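Local coordinates for leucine-rich repeat protein (Bacteroides thetaiotaomicron, PDB 4ECN), which is of unknown function but, as an extracellular leucine-rich repeat protein with DUF4458 domains, probably binds other proteins, at residues V645-I656 and I673-E684. Numbering follows the deposited sequence.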
ATOM      1  N   VAL A 645      16.227  13.136 -25.523  1.00 44.70           N
ATOM      2  CA  VAL A 645      15.295  12.266 -26.224  1.00 42.46           C
ATOM      3  C   VAL A 645      14.503  11.462 -25.197  1.00 45.13           C
ATOM      4  O   VAL A 645      15.048  10.551 -24.549  1.00 44.24           O
ATOM      5  CB  VAL A 645      16.026  11.346 -27.261  1.00 44.62           C
ATOM      6  CG1 VAL A 645      15.063  10.385 -27.940  1.00 43.50           C
ATOM      7  CG2 VAL A 645      16.767  12.175 -28.302  1.00 44.56           C
HETATM    8  N   MSE A 646      13.194  11.789 -25.082  1.00 41.25           N
HETATM    9  CA  MSE A 646      12.224  11.079 -24.227  1.00 39.64           C
HETATM   10  C   MSE A 646      12.161   9.602 -24.594  1.00 44.48           C
HETATM   11  O   MSE A 646      12.459   9.243 -25.738  1.00 45.13           O
HETATM   12  CB  MSE A 646      10.824  11.685 -24.358  1.00 41.03           C
HETATM   13  CG  MSE A 646      10.758  13.176 -24.102  1.00 48.17           C
HETATM   14 SE   MSE A 646       8.913  13.800 -24.320  0.75 55.72          SE
HETATM   15  CE  MSE A 646       8.615  13.427 -26.252  1.00 52.16           C
ATOM     16  N   GLY A 647      11.785   8.758 -23.643  1.00 40.62           N
ATOM     17  CA  GLY A 647      11.660   7.328 -23.899  1.00 40.36           C
ATOM     18  C   GLY A 647      10.520   6.994 -24.848  1.00 46.71           C
ATOM     19  O   GLY A 647      10.697   6.170 -25.761  1.00 47.94           O
ATOM     20  N   SER A 648       9.341   7.648 -24.661  1.00 42.34           N
ATOM     21  CA  SER A 648       8.178   7.358 -25.488  1.00 42.11           C
ATOM     22  C   SER A 648       6.967   8.328 -25.319  1.00 48.73           C
ATOM     23  O   SER A 648       6.813   8.997 -24.289  1.00 49.53           O
ATOM     24  CB  SER A 648       7.674   5.958 -25.149  1.00 43.67           C
ATOM     25  OG  SER A 648       7.397   5.812 -23.763  1.00 45.48           O
ATOM     26  N   VAL A 649       6.074   8.327 -26.327  1.00 43.59           N
ATOM     27  CA  VAL A 649       4.786   9.002 -26.274  1.00 43.06           C
ATOM     28  C   VAL A 649       3.761   7.954 -26.614  1.00 45.11           C
ATOM     29  O   VAL A 649       3.976   7.201 -27.577  1.00 47.05           O
ATOM     30  CB  VAL A 649       4.646  10.272 -27.139  1.00 48.03           C
ATOM     31  CG1 VAL A 649       5.425  11.422 -26.544  1.00 48.62           C
ATOM     32  CG2 VAL A 649       5.043  10.029 -28.592  1.00 48.12           C
ATOM     33  N   ASP A 650       2.688   7.838 -25.812  1.00 36.68           N
ATOM     34  CA  ASP A 650       1.631   6.855 -26.071  1.00 34.96           C
ATOM     35  C   ASP A 650       0.329   7.559 -26.490  1.00 39.78           C
ATOM     36  O   ASP A 650      -0.339   8.239 -25.686  1.00 39.18           O
ATOM     37  CB  ASP A 650       1.387   5.944 -24.854  1.00 36.23           C
ATOM     38  CG  ASP A 650       0.300   4.880 -25.010  1.00 46.86           C
ATOM     39  OD1 ASP A 650      -0.038   4.522 -26.184  1.00 44.66           O
ATOM     40  OD2 ASP A 650      -0.178   4.365 -23.969  1.00 53.52           O
ATOM     41  N   PHE A 651      -0.030   7.372 -27.763  1.00 37.48           N
ATOM     42  CA  PHE A 651      -1.245   7.935 -28.341  1.00 37.88           C
ATOM     43  C   PHE A 651      -2.165   6.833 -28.845  1.00 39.71           C
ATOM     44  O   PHE A 651      -3.002   7.078 -29.709  1.00 40.14           O
ATOM     45  CB  PHE A 651      -0.891   8.894 -29.485  1.00 40.45           C
ATOM     46  CG  PHE A 651      -0.189  10.163 -29.083  1.00 42.13           C
ATOM     47  CD1 PHE A 651      -0.891  11.202 -28.488  1.00 46.77           C
ATOM     48  CD2 PHE A 651       1.141  10.367 -29.406  1.00 44.19           C
ATOM     49  CE1 PHE A 651      -0.260  12.394 -28.163  1.00 48.67           C
ATOM     50  CE2 PHE A 651       1.778  11.564 -29.086  1.00 48.27           C
ATOM     51  CZ  PHE A 651       1.080  12.566 -28.451  1.00 47.53           C
ATOM     52  N   SER A 652      -2.016   5.623 -28.311  1.00 35.41           N
ATOM     53  CA  SER A 652      -2.850   4.494 -28.707  1.00 35.26           C
ATOM     54  C   SER A 652      -4.307   4.732 -28.299  1.00 39.70           C
ATOM     55  O   SER A 652      -4.565   5.489 -27.368  1.00 38.75           O
ATOM     56  CB  SER A 652      -2.333   3.186 -28.101  1.00 37.83           C
ATOM     57  OG  SER A 652      -2.332   3.197 -26.681  1.00 43.97           O
ATOM     58  N   TYR A 653      -5.252   4.113 -29.025  1.00 37.43           N
ATOM     59  CA  TYR A 653      -6.695   4.178 -28.779  1.00 37.97           C
ATOM     60  C   TYR A 653      -7.215   5.632 -28.747  1.00 41.68           C
ATOM     61  O   TYR A 653      -7.766   6.091 -27.748  1.00 41.68           O
ATOM     62  CB  TYR A 653      -7.072   3.446 -27.483  1.00 39.22           C
ATOM     63  CG  TYR A 653      -6.858   1.952 -27.558  1.00 40.92           C
ATOM     64  CD1 TYR A 653      -5.647   1.381 -27.183  1.00 42.11           C
ATOM     65  CD2 TYR A 653      -7.880   1.103 -27.977  1.00 42.45           C
ATOM     66  CE1 TYR A 653      -5.454   0.001 -27.227  1.00 42.29           C
ATOM     67  CE2 TYR A 653      -7.697  -0.280 -28.029  1.00 43.17           C
ATOM     68  CZ  TYR A 653      -6.485  -0.827 -27.641  1.00 48.34           C
ATOM     69  OH  TYR A 653      -6.303  -2.184 -27.679  1.00 49.63           O
ATOM     70  N   ASN A 654      -7.076   6.322 -29.882  1.00 38.34           N
ATOM     71  CA  ASN A 654      -7.579   7.679 -30.123  1.00 38.59           C
ATOM     72  C   ASN A 654      -8.280   7.703 -31.499  1.00 46.06           C
ATOM     73  O   ASN A 654      -8.654   6.634 -31.993  1.00 47.42           O
ATOM     74  CB  ASN A 654      -6.453   8.705 -30.020  1.00 32.74           C
ATOM     75  CG  ASN A 654      -6.137   9.079 -28.607  1.00 45.98           C
ATOM     76  OD1 ASN A 654      -6.897   9.790 -27.967  1.00 43.68           O
ATOM     77  ND2 ASN A 654      -4.981   8.681 -28.106  1.00 35.13           N
ATOM     78  N   LYS A 655      -8.436   8.890 -32.124  1.00 42.58           N
ATOM     79  CA  LYS A 655      -9.096   9.055 -33.422  1.00 41.87           C
ATOM     80  C   LYS A 655      -8.214   9.874 -34.356  1.00 46.94           C
ATOM     81  O   LYS A 655      -8.728  10.726 -35.084  1.00 48.49           O
ATOM     82  CB  LYS A 655     -10.475   9.741 -33.235  1.00 44.29           C
ATOM     83  CG  LYS A 655     -11.457   8.975 -32.352  1.00 49.94           C
ATOM     84  CD  LYS A 655     -12.800   9.670 -32.242  1.00 55.79           C
ATOM     85  CE  LYS A 655     -13.939   8.864 -32.825  1.00 70.77           C
ATOM     86  NZ  LYS A 655     -13.907   8.812 -34.317  1.00 81.79           N
ATOM     87  N   ILE A 656      -6.877   9.676 -34.290  1.00 42.29           N
ATOM     88  CA  ILE A 656      -5.914  10.427 -35.108  1.00 41.74           C
ATOM     89  C   ILE A 656      -6.145  10.068 -36.588  1.00 48.84           C
ATOM     90  O   ILE A 656      -6.198   8.887 -36.925  1.00 48.22           O
ATOM     91  CB  ILE A 656      -4.426  10.182 -34.675  1.00 43.47           C
ATOM     92  CG1 ILE A 656      -4.188  10.209 -33.144  1.00 42.85           C
ATOM     93  CG2 ILE A 656      -3.422  11.074 -35.448  1.00 44.62           C
ATOM     94  CD1 ILE A 656      -4.304  11.456 -32.474  1.00 52.58           C
ATOM     95  N   ILE A 673       8.616  15.085 -32.681  1.00 44.08           N
ATOM     96  CA  ILE A 673       8.623  14.467 -31.344  1.00 43.13           C
ATOM     97  C   ILE A 673      10.036  13.961 -31.001  1.00 49.34           C
ATOM     98  O   ILE A 673      10.611  13.169 -31.761  1.00 49.02           O
ATOM     99  CB  ILE A 673       7.589  13.291 -31.221  1.00 44.99           C
ATOM    100  CG1 ILE A 673       6.199  13.613 -31.848  1.00 44.44           C
ATOM    101  CG2 ILE A 673       7.480  12.763 -29.768  1.00 45.50           C
ATOM    102  CD1 ILE A 673       5.209  12.484 -31.857  1.00 39.73           C
ATOM    103  N   ASN A 674      10.563  14.359 -29.827  1.00 46.51           N
ATOM    104  CA  ASN A 674      11.869  13.914 -29.352  1.00 46.04           C
ATOM    105  C   ASN A 674      11.682  12.669 -28.463  1.00 49.47           C
ATOM    106  O   ASN A 674      11.782  12.755 -27.245  1.00 50.10           O
ATOM    107  CB  ASN A 674      12.578  15.048 -28.619  1.00 47.92           C
ATOM    108  CG  ASN A 674      11.775  15.666 -27.496  1.00 61.60           C
ATOM    109  OD1 ASN A 674      10.680  16.200 -27.686  1.00 54.15           O
ATOM    110  ND2 ASN A 674      12.317  15.613 -26.300  1.00 55.71           N
ATOM    111  N   ALA A 675      11.375  11.513 -29.080  1.00 44.32           N
ATOM    112  CA  ALA A 675      11.111  10.264 -28.371  1.00 42.57           C
ATOM    113  C   ALA A 675      11.504   9.057 -29.203  1.00 45.43           C
ATOM    114  O   ALA A 675      11.278   9.038 -30.418  1.00 43.53           O
ATOM    115  CB  ALA A 675       9.642  10.167 -27.998  1.00 43.03           C
ATOM    116  N   SER A 676      12.084   8.034 -28.528  1.00 41.65           N
ATOM    117  CA  SER A 676      12.558   6.803 -29.155  1.00 40.30           C
ATOM    118  C   SER A 676      11.400   5.941 -29.634  1.00 41.60           C
ATOM    119  O   SER A 676      11.509   5.359 -30.700  1.00 40.66           O
ATOM    120  CB  SER A 676      13.423   6.012 -28.183  1.00 44.05           C
ATOM    121  OG  SER A 676      14.482   6.811 -27.676  1.00 51.36           O
ATOM    122  N   THR A 677      10.289   5.868 -28.865  1.00 37.62           N
ATOM    123  CA  THR A 677       9.114   5.070 -29.222  1.00 36.58           C
ATOM    124  C   THR A 677       7.877   5.981 -29.347  1.00 41.53           C
ATOM    125  O   THR A 677       7.614   6.835 -28.493  1.00 41.23           O
ATOM    126  CB  THR A 677       8.880   3.932 -28.211  1.00 41.35           C
ATOM    127  OG1 THR A 677      10.031   3.078 -28.165  1.00 41.71           O
ATOM    128  CG2 THR A 677       7.664   3.093 -28.552  1.00 36.64           C
ATOM    129  N   VAL A 678       7.129   5.791 -30.450  1.00 38.66           N
ATOM    130  CA  VAL A 678       5.906   6.539 -30.750  1.00 37.84           C
ATOM    131  C   VAL A 678       4.815   5.514 -30.972  1.00 40.12           C
ATOM    132  O   VAL A 678       4.957   4.677 -31.865  1.00 40.19           O
ATOM    133  CB  VAL A 678       6.066   7.525 -31.934  1.00 40.91           C
ATOM    134  CG1 VAL A 678       4.736   8.176 -32.287  1.00 40.74           C
ATOM    135  CG2 VAL A 678       7.115   8.585 -31.617  1.00 40.63           C
ATOM    136  N   THR A 679       3.775   5.520 -30.098  1.00 35.30           N
ATOM    137  CA  THR A 679       2.685   4.560 -30.199  1.00 34.93           C
ATOM    138  C   THR A 679       1.482   5.254 -30.771  1.00 37.13           C
ATOM    139  O   THR A 679       0.961   6.193 -30.168  1.00 36.73           O
ATOM    140  CB  THR A 679       2.368   3.901 -28.862  1.00 45.39           C
ATOM    141  OG1 THR A 679       3.574   3.519 -28.192  1.00 45.72           O
ATOM    142  CG2 THR A 679       1.388   2.730 -29.009  1.00 38.50           C
ATOM    143  N   LEU A 680       1.056   4.799 -31.947  1.00 32.69           N
ATOM    144  CA  LEU A 680      -0.076   5.358 -32.660  1.00 32.99           C
ATOM    145  C   LEU A 680      -1.024   4.257 -33.099  1.00 38.14           C
ATOM    146  O   LEU A 680      -1.793   4.446 -34.036  1.00 38.27           O
ATOM    147  CB  LEU A 680       0.420   6.169 -33.866  1.00 33.40           C
ATOM    148  CG  LEU A 680       1.111   7.508 -33.574  1.00 37.29           C
ATOM    149  CD1 LEU A 680       1.910   7.980 -34.773  1.00 36.85           C
ATOM    150  CD2 LEU A 680       0.121   8.546 -33.103  1.00 37.28           C
ATOM    151  N   SER A 681      -0.999   3.116 -32.401  1.00 37.32           N
ATOM    152  CA  SER A 681      -1.867   1.972 -32.691  1.00 37.83           C
ATOM    153  C   SER A 681      -3.290   2.283 -32.231  1.00 46.51           C
ATOM    154  O   SER A 681      -3.463   3.105 -31.322  1.00 48.59           O
ATOM    155  CB  SER A 681      -1.337   0.701 -32.045  1.00 38.76           C
ATOM    156  OG  SER A 681      -1.195   0.876 -30.651  1.00 50.42           O
ATOM    157  N   TYR A 682      -4.312   1.695 -32.913  1.00 41.88           N
ATOM    158  CA  TYR A 682      -5.751   1.913 -32.674  1.00 40.24           C
ATOM    159  C   TYR A 682      -6.060   3.379 -32.830  1.00 46.05           C
ATOM    160  O   TYR A 682      -6.210   4.116 -31.848  1.00 45.86           O
ATOM    161  CB  TYR A 682      -6.246   1.387 -31.323  1.00 39.19           C
ATOM    162  CG  TYR A 682      -6.063  -0.102 -31.162  1.00 39.06           C
ATOM    163  CD1 TYR A 682      -4.866  -0.628 -30.674  1.00 39.84           C
ATOM    164  CD2 TYR A 682      -7.085  -0.990 -31.485  1.00 39.09           C
ATOM    165  CE1 TYR A 682      -4.691  -1.999 -30.512  1.00 38.39           C
ATOM    166  CE2 TYR A 682      -6.928  -2.365 -31.308  1.00 39.54           C
ATOM    167  CZ  TYR A 682      -5.733  -2.863 -30.805  1.00 47.05           C
ATOM    168  OH  TYR A 682      -5.551  -4.215 -30.622  1.00 52.33           O
ATOM    169  N   ASN A 683      -6.085   3.809 -34.093  1.00 43.27           N
ATOM    170  CA  ASN A 683      -6.410   5.175 -34.494  1.00 42.85           C
ATOM    171  C   ASN A 683      -7.140   5.097 -35.816  1.00 45.59           C
ATOM    172  O   ASN A 683      -7.766   4.078 -36.086  1.00 46.72           O
ATOM    173  CB  ASN A 683      -5.160   6.065 -34.534  1.00 41.12           C
ATOM    174  CG  ASN A 683      -4.866   6.676 -33.188  1.00 52.26           C
ATOM    175  OD1 ASN A 683      -5.658   7.441 -32.684  1.00 50.30           O
ATOM    176  ND2 ASN A 683      -3.741   6.368 -32.568  1.00 38.43           N
ATOM    177  N   GLU A 684      -7.142   6.159 -36.601  1.00 41.80           N
ATOM    178  CA  GLU A 684      -7.857   6.170 -37.870  1.00 42.41           C
ATOM    179  C   GLU A 684      -6.954   6.741 -38.954  1.00 48.58           C
ATOM    180  O   GLU A 684      -7.420   7.395 -39.892  1.00 50.99           O
ATOM    181  CB  GLU A 684      -9.160   6.963 -37.739  1.00 44.39           C
ATOM    182  CG  GLU A 684     -10.150   6.374 -36.745  1.00 50.53           C
ATOM    183  CD  GLU A 684     -11.419   7.172 -36.563  1.00 68.75           C
ATOM    184  OE1 GLU A 684     -12.064   7.518 -37.578  1.00 77.03           O
ATOM    185  OE2 GLU A 684     -11.793   7.415 -35.395  1.00 70.13           O
TER
HETATM  186  O   HOH W   1      15.644   7.389 -24.696  1.00 61.19           O
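Y682 and Y653 lie face over face in an offset stack, centroids 4.0 Å apart and planes only 9° from parallel, just past the strands of two adjacent coils of a leucine-rich repeat solenoid. Both phenol rings point the same way from equivalent positions, and Y653 also stacks with H628 of the preceding coil, so the rings form a ladder. CB of Y682 sits over the Y653 ring in a CH-pi contact, 15° off the ring normal. A serine in place of Y682 would probably leave that face of the Y653 ring without its aromatic partner. The strands 648-650 and 677-679 are parallel, T679 N donating to V649 O at 3.0 Å. On the face of the sheet that carries V649 and V678, V649 CG2 meets I673 CG2 tip to tip at 3.8 Å and lies beside V678 CG2, part of the hydrophobic interior. Next comes an asparagine ladder: with CG turned anti to the carbonyl carbon (chi1 -87°), N683 sends ND2 to L680 O of its own coil and to F651 O of the previous one. N654 ND2 reaches F651 O from the opposite face of the carbonyl plane. Farther along the chain, K655 NZ makes a salt bridge to E684 OE2 at 2.8 Å, meeting the syn lone pair of that oxygen.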